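Local coordinates for protein isomaltodextranase (Arthrobacter globiformis, PDB 5AWO) that hydrolyses alpha-1,6-glucosidic linkages of dextran-like polysaccharides, removing successive isomaltose units from the non-reducing chain ends, at residues L372-F384 against A479-Y491. Residues are numbered along the deposited sequence; the frame is centred on the assembly and turned at random.
Sequences LVGKPLYRSATPF and AFAAWGGGAGFNY
Lys375 and Tyr378 of strand 375-378 meet Trp483 and Phe489 in a buried aromatic and cation-pi interface between two domains: the antiparallel sheet of the beta domain that follows the GH27 catalytic barrel, and the carbohydrate-binding module containing 479-491. The strand runs at 82° to strand 482-484, and no backbone hydrogen bond links the two segments directly; side chains, with a few carbonyls and bridging waters, make the junction. Lys375 extends across the indole of Trp483, its CE 3.5 Å from the centroid of the six-membered ring and almost on the ring normal. A bend at its last torsion (chi4 64°) turns NZ toward the carbonyl of Ala481, where NZ donates to O at 2.8 Å while remaining over the same indole face in a cation-pi contact. Asn306 OD1 and a water shared with the backbone N of Trp483 also bind this ammonium group. Tyr378 receives the edge of Trp483 on one ring face, an edge-to-face pair with centroids 5.1 Å apart and planes at 80°. The Tyr378 methylene, CB, makes a CH-pi contact over the centre of the Phe489 ring, 3.5 Å from its centroid; the two rings themselves meet obliquely, as the side chains slide past each other in opposite directions. Tyr378 OH and Ser303 OG share a hydrogen bond. A leucine in place of Tyr378 would probably leave the Trp483 edge without its aromatic face and Ser303 without its hydroxyl partner. Farther along, Tyr491 lays a ring face over the carbonyl O of Arg379, a water bridges Arg379 O and Tyr491 OH, and Leu377 CD1 meets the edge of Phe480, 4.0 Å from CZ. A buried ammonium satisfied by carbonyl, amide, water and indole together, beside an apolar aromatic cluster, probably helps to hold the module against the sheet.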
ATOM      1  N   LEU A 372       8.219  -2.162   7.409  1.00 14.65           N
ATOM      2  CA  LEU A 372       8.658  -0.850   7.025  1.00 14.15           C
ATOM      3  C   LEU A 372       7.736  -0.249   5.974  1.00 14.36           C
ATOM      4  O   LEU A 372       7.491  -0.840   4.919  1.00 14.11           O
ATOM      5  CB  LEU A 372      10.069  -0.899   6.432  1.00 14.24           C
ATOM      6  CG  LEU A 372      10.584   0.439   5.893  1.00 14.19           C
ATOM      7  CD1 LEU A 372      10.768   1.456   7.021  1.00 15.11           C
ATOM      8  CD2 LEU A 372      11.882   0.231   5.121  1.00 14.17           C
ATOM      9  N   VAL A 373       7.252   0.947   6.273  1.00 14.09           N
ATOM     10  CA  VAL A 373       6.556   1.797   5.297  1.00 14.11           C
ATOM     11  C   VAL A 373       7.197   3.179   5.390  1.00 15.49           C
ATOM     12  O   VAL A 373       6.916   3.940   6.329  1.00 15.72           O
ATOM     13  CB  VAL A 373       5.027   1.888   5.578  1.00 14.20           C
ATOM     14  CG1 VAL A 373       4.338   2.778   4.553  1.00 14.34           C
ATOM     15  CG2 VAL A 373       4.407   0.509   5.619  1.00 14.35           C
ATOM     16  N   GLY A 374       8.098   3.492   4.455  1.00 14.83           N
ATOM     17  CA  GLY A 374       8.804   4.769   4.464  1.00 14.23           C
ATOM     18  C   GLY A 374       7.977   5.881   3.879  1.00 14.45           C
ATOM     19  O   GLY A 374       6.985   5.633   3.158  1.00 14.35           O
ATOM     20  N   LYS A 375       8.371   7.097   4.237  1.00 14.09           N
ATOM     21  CA  LYS A 375       7.962   8.302   3.555  1.00 13.91           C
ATOM     22  C   LYS A 375       9.188   8.950   2.940  1.00 13.79           C
ATOM     23  O   LYS A 375      10.284   8.834   3.467  1.00 13.98           O
ATOM     24  CB  LYS A 375       7.254   9.292   4.505  1.00 14.13           C
ATOM     25  CG  LYS A 375       5.755   9.013   4.641  1.00 14.52           C
ATOM     26  CD  LYS A 375       5.054   9.927   5.658  1.00 14.45           C
ATOM     27  CE  LYS A 375       3.531   9.919   5.549  1.00 14.70           C
ATOM     28  NZ  LYS A 375       2.945   8.606   5.863  1.00 15.16           N
ATOM     29  N   PRO A 376       8.993   9.661   1.819  1.00 13.64           N
ATOM     30  CA  PRO A 376      10.054  10.537   1.324  1.00 14.00           C
ATOM     31  C   PRO A 376      10.277  11.630   2.352  1.00 14.47           C
ATOM     32  O   PRO A 376       9.349  11.920   3.138  1.00 14.56           O
ATOM     33  CB  PRO A 376       9.449  11.134   0.048  1.00 13.91           C
ATOM     34  CG  PRO A 376       7.977  11.195   0.376  1.00 13.25           C
ATOM     35  CD  PRO A 376       7.703   9.962   1.190  1.00 13.96           C
ATOM     36  N   LEU A 377      11.445  12.254   2.373  1.00 15.33           N
ATOM     37  CA  LEU A 377      11.603  13.389   3.274  1.00 16.02           C
ATOM     38  C   LEU A 377      10.666  14.522   2.840  1.00 15.97           C
ATOM     39  O   LEU A 377      10.753  15.017   1.736  1.00 17.22           O
ATOM     40  CB  LEU A 377      13.044  13.882   3.265  1.00 17.32           C
ATOM     41  CG  LEU A 377      13.406  14.947   4.295  1.00 21.52           C
ATOM     42  CD1 LEU A 377      13.244  14.420   5.715  1.00 23.66           C
ATOM     43  CD2 LEU A 377      14.825  15.426   4.039  1.00 23.35           C
ATOM     44  N   TYR A 378       9.762  14.930   3.725  1.00 17.27           N
ATOM     45  CA  TYR A 378       8.882  16.059   3.427  1.00 18.14           C
ATOM     46  C   TYR A 378       9.643  17.372   3.567  1.00 18.93           C
ATOM     47  O   TYR A 378      10.412  17.526   4.530  1.00 20.85           O
ATOM     48  CB  TYR A 378       7.622  16.042   4.312  1.00 17.68           C
ATOM     49  CG  TYR A 378       6.525  15.164   3.739  1.00 16.59           C
ATOM     50  CD1 TYR A 378       6.745  13.816   3.473  1.00 15.59           C
ATOM     51  CD2 TYR A 378       5.288  15.693   3.400  1.00 16.09           C
ATOM     52  CE1 TYR A 378       5.749  13.006   2.948  1.00 16.15           C
ATOM     53  CE2 TYR A 378       4.289  14.887   2.855  1.00 15.48           C
ATOM     54  CZ  TYR A 378       4.542  13.543   2.616  1.00 15.65           C
ATOM     55  OH  TYR A 378       3.537  12.762   2.066  1.00 15.00           O
ATOM     56  N   ARG A 379       9.457  18.241   2.589  1.00 19.22           N
ATOM     57  CA  ARG A 379      10.127  19.542   2.481  1.00 20.64           C
ATOM     58  C   ARG A 379       9.123  20.696   2.647  1.00 21.82           C
ATOM     59  O   ARG A 379       9.513  21.811   3.022  1.00 24.87           O
ATOM     60  CB  ARG A 379      10.929  19.622   1.172  1.00 22.36           C
ATOM     61  CG  ARG A 379      11.977  18.508   1.093  1.00 22.54           C
ATOM     62  CD  ARG A 379      12.968  18.633  -0.048  1.00 22.67           C
ATOM     63  NE  ARG A 379      12.392  18.332  -1.360  1.00 21.70           N
ATOM     64  CZ  ARG A 379      13.088  18.106  -2.466  1.00 22.59           C
ATOM     65  NH1 ARG A 379      14.424  18.115  -2.444  1.00 22.62           N
ATOM     66  NH2 ARG A 379      12.451  17.822  -3.598  1.00 21.86           N
ATOM     67  N   SER A 380       7.841  20.448   2.379  1.00 19.60           N
ATOM     68  CA  SER A 380       6.789  21.430   2.637  1.00 19.36           C
ATOM     69  C   SER A 380       5.445  20.727   2.716  1.00 19.77           C
ATOM     70  O   SER A 380       5.358  19.510   2.501  1.00 18.43           O
ATOM     71  CB  SER A 380       6.781  22.514   1.575  1.00 19.73           C
ATOM     72  OG  SER A 380       6.066  22.105   0.418  1.00 20.19           O
ATOM     73  N   ALA A 381       4.396  21.472   3.058  1.00 19.03           N
ATOM     74  CA  ALA A 381       3.045  20.935   3.165  1.00 18.58           C
ATOM     75  C   ALA A 381       2.303  20.825   1.836  1.00 18.08           C
ATOM     76  O   ALA A 381       1.279  20.146   1.760  1.00 19.98           O
ATOM     77  CB  ALA A 381       2.221  21.809   4.122  1.00 18.67           C
ATOM     78  N   THR A 382       2.803  21.476   0.802  1.00 18.25           N
ATOM     79  CA  THR A 382       2.120  21.554  -0.494  1.00 18.40           C
ATOM     80  C   THR A 382       2.012  20.158  -1.089  1.00 17.37           C
ATOM     81  O   THR A 382       2.996  19.413  -1.109  1.00 17.66           O
ATOM     82  CB  THR A 382       2.895  22.455  -1.466  1.00 19.15           C
ATOM     83  OG1 THR A 382       3.171  23.712  -0.821  1.00 20.66           O
ATOM     84  CG2 THR A 382       2.138  22.710  -2.764  1.00 19.64           C
ATOM     85  N   PRO A 383       0.824  19.781  -1.558  1.00 16.79           N
ATOM     86  CA  PRO A 383       0.743  18.500  -2.255  1.00 16.16           C
ATOM     87  C   PRO A 383       1.808  18.391  -3.329  1.00 15.81           C
ATOM     88  O   PRO A 383       2.060  19.324  -4.063  1.00 16.23           O
ATOM     89  CB  PRO A 383      -0.650  18.524  -2.874  1.00 17.40           C
ATOM     90  CG  PRO A 383      -1.455  19.381  -1.938  1.00 17.94           C
ATOM     91  CD  PRO A 383      -0.481  20.479  -1.556  1.00 17.57           C
ATOM     92  N   PHE A 384       2.410  17.209  -3.407  1.00 15.24           N
ATOM     93  CA  PHE A 384       3.450  16.924  -4.406  1.00 15.62           C
ATOM     94  C   PHE A 384       2.909  17.084  -5.826  1.00 15.58           C
ATOM     95  O   PHE A 384       3.660  17.441  -6.733  1.00 16.14           O
ATOM     96  CB  PHE A 384       3.993  15.517  -4.154  1.00 15.34           C
ATOM     97  CG  PHE A 384       5.257  15.170  -4.904  1.00 14.98           C
ATOM     98  CD1 PHE A 384       6.490  15.709  -4.542  1.00 15.52           C
ATOM     99  CD2 PHE A 384       5.236  14.213  -5.934  1.00 14.72           C
ATOM    100  CE1 PHE A 384       7.630  15.358  -5.224  1.00 15.86           C
ATOM    101  CE2 PHE A 384       6.391  13.859  -6.610  1.00 15.22           C
ATOM    102  CZ  PHE A 384       7.595  14.446  -6.256  1.00 15.46           C
ATOM    103  N   ALA A 479       5.759  12.930  11.880  1.00 19.01           N
ATOM    104  CA  ALA A 479       5.945  13.277  10.460  1.00 19.39           C
ATOM    105  C   ALA A 479       6.318  12.060   9.611  1.00 19.21           C
ATOM    106  O   ALA A 479       6.233  12.149   8.389  1.00 18.96           O
ATOM    107  CB  ALA A 479       6.972  14.374  10.286  1.00 20.38           C
ATOM    108  N   PHE A 480       6.725  10.972  10.254  1.00 17.81           N
ATOM    109  CA  PHE A 480       7.014   9.716   9.543  1.00 17.73           C
ATOM    110  C   PHE A 480       6.002   8.616   9.790  1.00 17.65           C
ATOM    111  O   PHE A 480       6.187   7.511   9.323  1.00 17.28           O
ATOM    112  CB  PHE A 480       8.443   9.253   9.865  1.00 17.37           C
ATOM    113  CG  PHE A 480       9.479  10.014   9.107  1.00 17.50           C
ATOM    114  CD1 PHE A 480       9.784   9.641   7.802  1.00 17.12           C
ATOM    115  CD2 PHE A 480      10.122  11.117   9.645  1.00 17.58           C
ATOM    116  CE1 PHE A 480      10.696  10.337   7.053  1.00 18.19           C
ATOM    117  CE2 PHE A 480      11.052  11.815   8.894  1.00 18.33           C
ATOM    118  CZ  PHE A 480      11.324  11.438   7.594  1.00 18.19           C
ATOM    119  N   ALA A 481       4.923   8.906  10.540  1.00 18.03           N
ATOM    120  CA  ALA A 481       3.873   7.956  10.834  1.00 17.06           C
ATOM    121  C   ALA A 481       2.786   7.984   9.758  1.00 15.92           C
ATOM    122  O   ALA A 481       2.991   8.575   8.708  1.00 16.45           O
ATOM    123  CB  ALA A 481       3.285   8.250  12.220  1.00 18.21           C
ATOM    124  N   ALA A 482       1.674   7.294  10.030  1.00 16.12           N
ATOM    125  CA  ALA A 482       0.541   7.229   9.129  1.00 16.61           C
ATOM    126  C   ALA A 482      -0.453   8.327   9.448  1.00 16.96           C
ATOM    127  O   ALA A 482      -0.798   8.510  10.617  1.00 17.72           O
ATOM    128  CB  ALA A 482      -0.124   5.866   9.211  1.00 16.84           C
ATOM    129  N   TRP A 483      -0.941   9.008   8.424  1.00 16.36           N
ATOM    130  CA  TRP A 483      -1.886  10.110   8.536  1.00 16.68           C
ATOM    131  C   TRP A 483      -3.211   9.752   7.888  1.00 17.74           C
ATOM    132  O   TRP A 483      -3.233   9.197   6.793  1.00 16.97           O
ATOM    133  CB  TRP A 483      -1.381  11.372   7.850  1.00 16.33           C
ATOM    134  CG  TRP A 483       0.041  11.728   8.154  1.00 15.60           C
ATOM    135  CD1 TRP A 483       0.696  11.528   9.325  1.00 16.28           C
ATOM    136  CD2 TRP A 483       0.986  12.311   7.257  1.00 15.79           C
ATOM    137  NE1 TRP A 483       1.991  11.958   9.224  1.00 16.73           N
ATOM    138  CE2 TRP A 483       2.191  12.468   7.969  1.00 15.97           C
ATOM    139  CE3 TRP A 483       0.924  12.758   5.931  1.00 15.82           C
ATOM    140  CZ2 TRP A 483       3.343  12.986   7.385  1.00 15.83           C
ATOM    141  CZ3 TRP A 483       2.056  13.276   5.359  1.00 15.51           C
ATOM    142  CH2 TRP A 483       3.257  13.410   6.097  1.00 15.87           C
ATOM    143  N   GLY A 484      -4.325  10.100   8.545  1.00 18.73           N
ATOM    144  CA  GLY A 484      -5.640   9.930   7.959  1.00 18.52           C
ATOM    145  C   GLY A 484      -6.596  11.072   8.261  1.00 18.68           C
ATOM    146  O   GLY A 484      -6.320  11.910   9.126  1.00 19.11           O
ATOM    147  N   GLY A 485      -7.682  11.141   7.482  1.00 18.25           N
ATOM    148  CA  GLY A 485      -8.783  12.068   7.765  1.00 19.49           C
ATOM    149  C   GLY A 485      -8.495  13.541   7.639  1.00 20.49           C
ATOM    150  O   GLY A 485      -9.303  14.360   8.099  1.00 21.62           O
ATOM    151  N   GLY A 486      -7.376  13.901   7.005  1.00 19.95           N
ATOM    152  CA  GLY A 486      -7.002  15.291   6.827  1.00 19.45           C
ATOM    153  C   GLY A 486      -5.768  15.684   7.618  1.00 19.50           C
ATOM    154  O   GLY A 486      -5.218  16.754   7.378  1.00 20.82           O
ATOM    155  N   ALA A 487      -5.317  14.847   8.549  1.00 17.66           N
ATOM    156  CA  ALA A 487      -4.012  15.094   9.177  1.00 18.27           C
ATOM    157  C   ALA A 487      -2.927  15.118   8.115  1.00 18.67           C
ATOM    158  O   ALA A 487      -3.001  14.361   7.124  1.00 17.98           O
ATOM    159  CB  ALA A 487      -3.679  14.036  10.193  1.00 18.15           C
ATOM    160  N   GLY A 488      -1.910  15.954   8.318  1.00 17.59           N
ATOM    161  CA  GLY A 488      -0.819  16.027   7.341  1.00 17.91           C
ATOM    162  C   GLY A 488       0.395  16.740   7.847  1.00 18.10           C
ATOM    163  O   GLY A 488       0.445  17.172   8.991  1.00 18.95           O
ATOM    164  N   PHE A 489       1.401  16.836   6.987  1.00 17.61           N
ATOM    165  CA  PHE A 489       2.672  17.423   7.354  1.00 16.96           C
ATOM    166  C   PHE A 489       2.670  18.938   7.362  1.00 17.40           C
ATOM    167  O   PHE A 489       2.170  19.568   6.444  1.00 18.75           O
ATOM    168  CB  PHE A 489       3.728  16.982   6.337  1.00 16.51           C
ATOM    169  CG  PHE A 489       5.084  17.587   6.567  1.00 16.09           C
ATOM    170  CD1 PHE A 489       5.943  16.993   7.467  1.00 16.58           C
ATOM    171  CD2 PHE A 489       5.489  18.734   5.896  1.00 15.82           C
ATOM    172  CE1 PHE A 489       7.200  17.543   7.707  1.00 16.48           C
ATOM    173  CE2 PHE A 489       6.750  19.283   6.134  1.00 16.78           C
ATOM    174  CZ  PHE A 489       7.600  18.665   7.024  1.00 16.46           C
ATOM    175  N   ASN A 490       3.316  19.535   8.362  1.00 18.07           N
ATOM    176  CA  ASN A 490       3.665  20.933   8.196  1.00 18.90           C
ATOM    177  C   ASN A 490       4.956  21.252   8.951  1.00 18.86           C
ATOM    178  O   ASN A 490       5.489  20.405   9.643  1.00 19.43           O
ATOM    179  CB  ASN A 490       2.512  21.857   8.645  1.00 19.94           C
ATOM    180  CG  ASN A 490       2.363  23.070   7.758  1.00 20.45           C
ATOM    181  OD1 ASN A 490       3.345  23.628   7.292  1.00 19.29           O
ATOM    182  ND2 ASN A 490       1.117  23.482   7.498  1.00 21.52           N
ATOM    183  N   TYR A 491       5.418  22.486   8.785  1.00 20.90           N
ATOM    184  CA  TYR A 491       6.676  22.940   9.381  1.00 23.21           C
ATOM    185  C   TYR A 491       6.636  24.430   9.640  1.00 24.22           C
ATOM    186  O   TYR A 491       7.684  25.064   9.769  1.00 24.97           O
ATOM    187  CB  TYR A 491       7.882  22.573   8.492  1.00 24.74           C
ATOM    188  CG  TYR A 491       8.069  23.363   7.195  1.00 25.89           C
ATOM    189  CD1 TYR A 491       7.012  23.583   6.315  1.00 27.11           C
ATOM    190  CD2 TYR A 491       9.330  23.850   6.819  1.00 29.77           C
ATOM    191  CE1 TYR A 491       7.178  24.284   5.137  1.00 28.46           C
ATOM    192  CE2 TYR A 491       9.509  24.561   5.625  1.00 30.60           C
ATOM    193  CZ  TYR A 491       8.428  24.754   4.777  1.00 31.85           C
ATOM    194  OH  TYR A 491       8.581  25.449   3.586  1.00 34.73           O
TER
HETATM  195  O   HOH W   1       5.801   6.423   6.803  1.00 16.94           O
HETATM  196  O   HOH W   2       0.036   8.612   5.660  1.00 14.92           O
HETATM  197  O   HOH W   3      10.669  23.745   1.752  1.00 47.10           O